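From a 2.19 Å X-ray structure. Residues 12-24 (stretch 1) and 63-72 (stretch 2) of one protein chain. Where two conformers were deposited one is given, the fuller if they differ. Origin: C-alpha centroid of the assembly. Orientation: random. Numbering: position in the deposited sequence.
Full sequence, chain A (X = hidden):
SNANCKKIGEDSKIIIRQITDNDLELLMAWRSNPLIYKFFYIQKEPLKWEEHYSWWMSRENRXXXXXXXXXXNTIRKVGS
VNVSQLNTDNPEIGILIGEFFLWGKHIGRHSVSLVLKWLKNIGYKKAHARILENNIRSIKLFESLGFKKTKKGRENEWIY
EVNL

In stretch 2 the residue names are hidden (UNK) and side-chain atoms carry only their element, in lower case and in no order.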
# COMPACT_ATOMS: atom_id res chain seq x y z
N SER A 12 2.28 4.94 23.09
CA SER A 12 1.58 4.47 21.89
C SER A 12 0.10 4.10 22.10
O SER A 12 -0.31 3.70 23.19
CB SER A 12 2.33 3.32 21.20
OG SER A 12 3.47 3.82 20.52
N LYS A 13 -0.67 4.24 21.04
CA LYS A 13 -2.11 4.21 21.13
C LYS A 13 -2.64 3.80 19.78
O LYS A 13 -2.13 4.21 18.74
CB LYS A 13 -2.62 5.60 21.49
CG LYS A 13 -4.04 5.63 21.98
CD LYS A 13 -4.26 6.85 22.84
CE LYS A 13 -5.73 7.21 22.91
NZ LYS A 13 -6.57 6.08 23.42
N ILE A 14 -3.66 2.95 19.81
CA ILE A 14 -4.39 2.54 18.62
C ILE A 14 -5.73 3.26 18.62
O ILE A 14 -6.44 3.25 19.61
CB ILE A 14 -4.67 1.04 18.63
CG1 ILE A 14 -3.38 0.24 18.37
CG2 ILE A 14 -5.71 0.69 17.58
CD1 ILE A 14 -2.54 -0.02 19.58
N ILE A 15 -6.04 3.90 17.49
CA ILE A 15 -7.32 4.54 17.24
C ILE A 15 -7.87 3.94 15.95
O ILE A 15 -7.11 3.59 15.03
CB ILE A 15 -7.13 6.05 17.09
CG1 ILE A 15 -6.49 6.63 18.36
CG2 ILE A 15 -8.45 6.76 16.84
CD1 ILE A 15 -5.21 7.43 18.12
N ILE A 16 -9.19 3.79 15.88
CA ILE A 16 -9.82 3.42 14.64
C ILE A 16 -10.80 4.52 14.24
O ILE A 16 -11.46 5.09 15.10
CB ILE A 16 -10.50 2.04 14.71
CG1 ILE A 16 -11.65 2.03 15.72
CG2 ILE A 16 -9.48 0.95 15.01
CD1 ILE A 16 -12.64 0.92 15.46
N ARG A 17 -10.83 4.85 12.95
CA ARG A 17 -11.74 5.86 12.41
C ARG A 17 -12.32 5.34 11.10
O ARG A 17 -11.64 4.56 10.38
CB ARG A 17 -11.04 7.21 12.21
CG ARG A 17 -9.89 7.20 11.18
CD ARG A 17 -9.89 8.43 10.24
NE ARG A 17 -8.81 8.35 9.24
CZ ARG A 17 -8.93 7.85 8.00
NH1 ARG A 17 -10.09 7.36 7.55
NH2 ARG A 17 -7.86 7.84 7.19
N GLN A 18 -13.54 5.75 10.76
CA GLN A 18 -14.13 5.21 9.52
C GLN A 18 -13.30 5.59 8.31
O GLN A 18 -12.61 6.62 8.27
CB GLN A 18 -15.63 5.55 9.32
CG GLN A 18 -16.07 6.91 9.80
CD GLN A 18 -17.49 7.31 9.35
OE1 GLN A 18 -17.89 8.48 9.52
NE2 GLN A 18 -18.24 6.38 8.77
N ILE A 19 -13.33 4.68 7.34
CA ILE A 19 -12.66 4.83 6.08
C ILE A 19 -13.32 5.90 5.26
O ILE A 19 -14.47 6.24 5.49
CB ILE A 19 -12.73 3.48 5.29
CG1 ILE A 19 -11.68 3.44 4.18
CG2 ILE A 19 -14.17 3.23 4.78
CD1 ILE A 19 -11.31 2.01 3.74
N THR A 20 -12.60 6.36 4.26
CA THR A 20 -12.95 7.47 3.40
C THR A 20 -12.49 7.12 1.99
O THR A 20 -11.56 6.31 1.85
CB THR A 20 -12.18 8.71 3.93
OG1 THR A 20 -13.04 9.47 4.76
CG2 THR A 20 -11.67 9.56 2.86
N ASP A 21 -13.08 7.75 0.97
CA ASP A 21 -12.69 7.60 -0.45
C ASP A 21 -11.20 7.71 -0.63
O ASP A 21 -10.60 7.04 -1.47
CB ASP A 21 -13.33 8.70 -1.30
CG ASP A 21 -14.71 8.35 -1.78
OD1 ASP A 21 -15.23 7.32 -1.32
OD2 ASP A 21 -15.28 9.10 -2.60
N ASN A 22 -10.62 8.64 0.12
CA ASN A 22 -9.19 8.95 0.04
C ASN A 22 -8.26 7.81 0.48
O ASN A 22 -7.08 7.79 0.11
CB ASN A 22 -8.88 10.23 0.82
CG ASN A 22 -9.63 11.44 0.29
OD1 ASN A 22 -9.54 11.79 -0.89
ND2 ASN A 22 -10.41 12.09 1.17
N ASP A 23 -8.80 6.87 1.25
CA ASP A 23 -8.02 5.75 1.81
C ASP A 23 -8.00 4.56 0.86
O ASP A 23 -7.32 3.57 1.12
CB ASP A 23 -8.63 5.29 3.14
CG ASP A 23 -8.61 6.38 4.24
OD1 ASP A 23 -9.65 6.61 4.91
OD2 ASP A 23 -7.56 7.01 4.42
N LEU A 24 -8.73 4.67 -0.24
CA LEU A 24 -9.04 3.52 -1.09
C LEU A 24 -7.82 2.91 -1.75
O LEU A 24 -7.69 1.67 -1.82
CB LEU A 24 -10.09 3.87 -2.14
CG LEU A 24 -11.57 3.87 -1.73
CD1 LEU A 24 -12.44 4.26 -2.90
CD2 LEU A 24 -12.02 2.51 -1.19
N UNK A 63 -19.25 -1.94 8.06
CA UNK A 63 -18.53 -0.74 8.41
C UNK A 63 -17.05 -1.10 8.25
O UNK A 63 -16.64 -2.21 8.61
c UNK A 63 -17.82 0.76 10.34
c UNK A 63 -20.26 0.13 10.03
c UNK A 63 -18.82 -0.33 9.86
N UNK A 64 -16.27 -0.18 7.66
CA UNK A 64 -14.83 -0.35 7.56
C UNK A 64 -14.11 0.79 8.25
O UNK A 64 -14.51 1.95 8.13
c UNK A 64 -14.94 -1.56 5.35
c UNK A 64 -14.40 -0.38 6.09
o UNK A 64 -16.11 -1.50 4.92
o UNK A 64 -14.19 -2.56 5.20
N UNK A 65 -13.07 0.45 9.00
CA UNK A 65 -12.25 1.47 9.67
C UNK A 65 -10.81 1.37 9.17
O UNK A 65 -10.36 0.31 8.74
c UNK A 65 -15.46 1.03 13.11
c UNK A 65 -15.80 -1.61 12.36
c UNK A 65 -12.23 1.26 11.19
c UNK A 65 -13.89 2.56 12.66
c UNK A 65 -13.50 1.43 11.98
c UNK A 65 -14.49 0.42 12.27
c UNK A 65 -16.60 0.33 13.58
n UNK A 65 -15.08 2.33 13.33
c UNK A 65 -16.75 -0.98 13.19
c UNK A 65 -14.66 -0.92 11.90
N UNK A 66 -10.11 2.49 9.23
CA UNK A 66 -8.68 2.53 9.15
C UNK A 66 -8.16 2.47 10.59
O UNK A 66 -8.70 3.14 11.48
c UNK A 66 -8.20 3.88 8.53
c UNK A 66 -8.52 2.97 6.15
c UNK A 66 -6.70 3.93 8.40
c UNK A 66 -8.85 4.10 7.15
N UNK A 67 -7.10 1.71 10.79
CA UNK A 67 -6.41 1.61 12.07
C UNK A 67 -5.26 2.63 12.10
O UNK A 67 -4.39 2.62 11.25
c UNK A 67 -5.10 0.11 13.61
c UNK A 67 -6.39 -2.29 11.94
c UNK A 67 -6.92 -0.87 12.09
c UNK A 67 -5.83 0.20 12.27
N UNK A 68 -5.28 3.50 13.09
CA UNK A 68 -4.27 4.51 13.23
C UNK A 68 -3.37 4.16 14.39
O UNK A 68 -3.85 3.76 15.43
c UNK A 68 -6.64 7.61 12.89
c UNK A 68 -4.95 5.83 13.52
c UNK A 68 -5.45 6.76 12.41
c UNK A 68 -5.72 6.10 11.07
N UNK A 69 -2.06 4.29 14.21
CA UNK A 69 -1.13 4.05 15.29
C UNK A 69 -0.54 5.40 15.67
O UNK A 69 -0.02 6.11 14.81
c UNK A 69 2.30 2.14 15.32
c UNK A 69 -0.04 3.04 14.90
c UNK A 69 1.15 2.93 15.88
c UNK A 69 0.78 2.38 17.26
N UNK A 70 -0.64 5.74 16.95
CA UNK A 70 -0.06 6.96 17.47
C UNK A 70 1.23 6.57 18.16
O UNK A 70 1.26 5.73 19.06
c UNK A 70 -1.30 9.56 20.09
n UNK A 70 -4.45 10.96 18.80
n UNK A 70 -2.38 11.95 18.99
n UNK A 70 -2.69 9.75 19.66
c UNK A 70 -3.17 10.89 19.15
c UNK A 70 -0.99 7.64 18.48
c UNK A 70 -0.44 8.97 18.98
N UNK A 71 2.31 7.18 17.71
CA UNK A 71 3.62 6.84 18.18
C UNK A 71 4.44 8.10 18.12
O UNK A 71 4.38 8.82 17.13
o UNK A 71 5.10 3.08 17.02
c UNK A 71 5.55 5.36 17.48
o UNK A 71 6.57 4.15 15.73
c UNK A 71 4.17 5.81 17.23
c UNK A 71 5.77 4.10 16.70
N UNK A 72 5.20 8.37 19.19
CA UNK A 72 5.86 9.67 19.39
C UNK A 72 4.83 10.77 19.24
O UNK A 72 5.12 11.86 18.75
c UNK A 72 7.02 9.85 18.41
c UNK A 72 8.10 8.82 18.61
o UNK A 72 8.80 8.85 19.62
n UNK A 72 8.23 7.89 17.67

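Position 63 has three side-chain carbons, one carrying the other two, and makes no contact with stretch 1. A fork at the first atom with nothing beyond it is Val-63, a beta-branched residue at home in an extended strand.

Position 64 carries two carbons, the second holding two oxygens; its CB lies 3.8 Å from Ile-19 CG2. That carboxylate is Asp-64. Its end leads away from stretch 1, which suits an acid, for its oxygens find hydrogen bonds with residues bordering the stretches; the backbone hydrogen bond to stretch 1 runs from Ile-19 N, just past the strand, to Asp-64 O at 3.1 Å.

At position 65 one carbon leads to fused five- and six-membered rings with eight carbons and one nitrogen, and a methyl of Ile-16 sits over the ring. The indole is Trp-65. Ile-16 CD1 makes a CH-pi contact over the five-membered ring, 6° off its normal and 3.5 Å from Trp-65 CD1; the flat face offers this methyl a close, apolar seat.

Position 66 has four carbons, forked at the first, with one arm two carbons long, packed against Arg-17 and Ile-19: Ile-66. CG1 lies over one face of the Arg-17 guanidinium, 3.5 Å from Arg-17 NH1, and CD1 reaches Ile-19 CG1 at 3.8 Å. The long arm thus supplies an apolar surface beside a charged group whose NH1 and NH2 are hydrogen-bonded to Asp-23, NH1 also to Gln-18 O.

Position 67 repeats that pattern and touches Ile-14 and Ile-16, whose sheet face it shares, so it is Ile-67. CG2 is 4.1 Å from Ile-14 CG2, and CG1 is 4.3 Å from Ile-16 CG2, apolar packing that suits a buried site.

Position 68 also has four carbons, but forked at the second, against Ile-15 and Arg-17: Leu-68. Its CB is 4.2 Å from Ile-15 CB, and its CD2 is 3.7 Å from Arg-17 CG, in the aliphatic part of that side chain.

Position 69, again four carbons forked at the second, approaches Ser-12: Leu-69. Paired with Ile-14, it fills a buried site with aliphatic bulk; its CD1 lies 4.3 Å from Ser-12 CB.

At position 70 three carbons lead to a nitrogen, then a carbon bearing two more, near Ile-15: Arg-70. Its NH2 is 3.7 Å from Ile-15 CD1, while its partly exposed setting accommodates the charge.

Position 71 has three carbons, the third with two oxygens, and its CB is 3.9 Å from Ser-12 OG: Glu-71. Partly exposed, the carboxylate keeps a hydrogen bond elsewhere in the structure.

Position 72 has two carbons, the second bearing one oxygen and one nitrogen, without contact: Asn-72, an exposed amide that tolerates positive phi (52°).

The contact is an antiparallel strand pair. Paired backbone bonds join Lys-13 to Arg-70, Ile-15 to Leu-68 and Arg-17 to Ile-66. Across these pairs side chains alternate: one face is aliphatic (Ile-14, Ile-16, Ile-67, Leu-69); the other mixes Ile-15, Ile-66 and Leu-68 with Lys-13, Arg-17 and Arg-70. The Arg-17 to Asp-23 salt bridge holds the guanidinium beside Ile-66.

Stretch 2 (63-72) VDWIILLREN
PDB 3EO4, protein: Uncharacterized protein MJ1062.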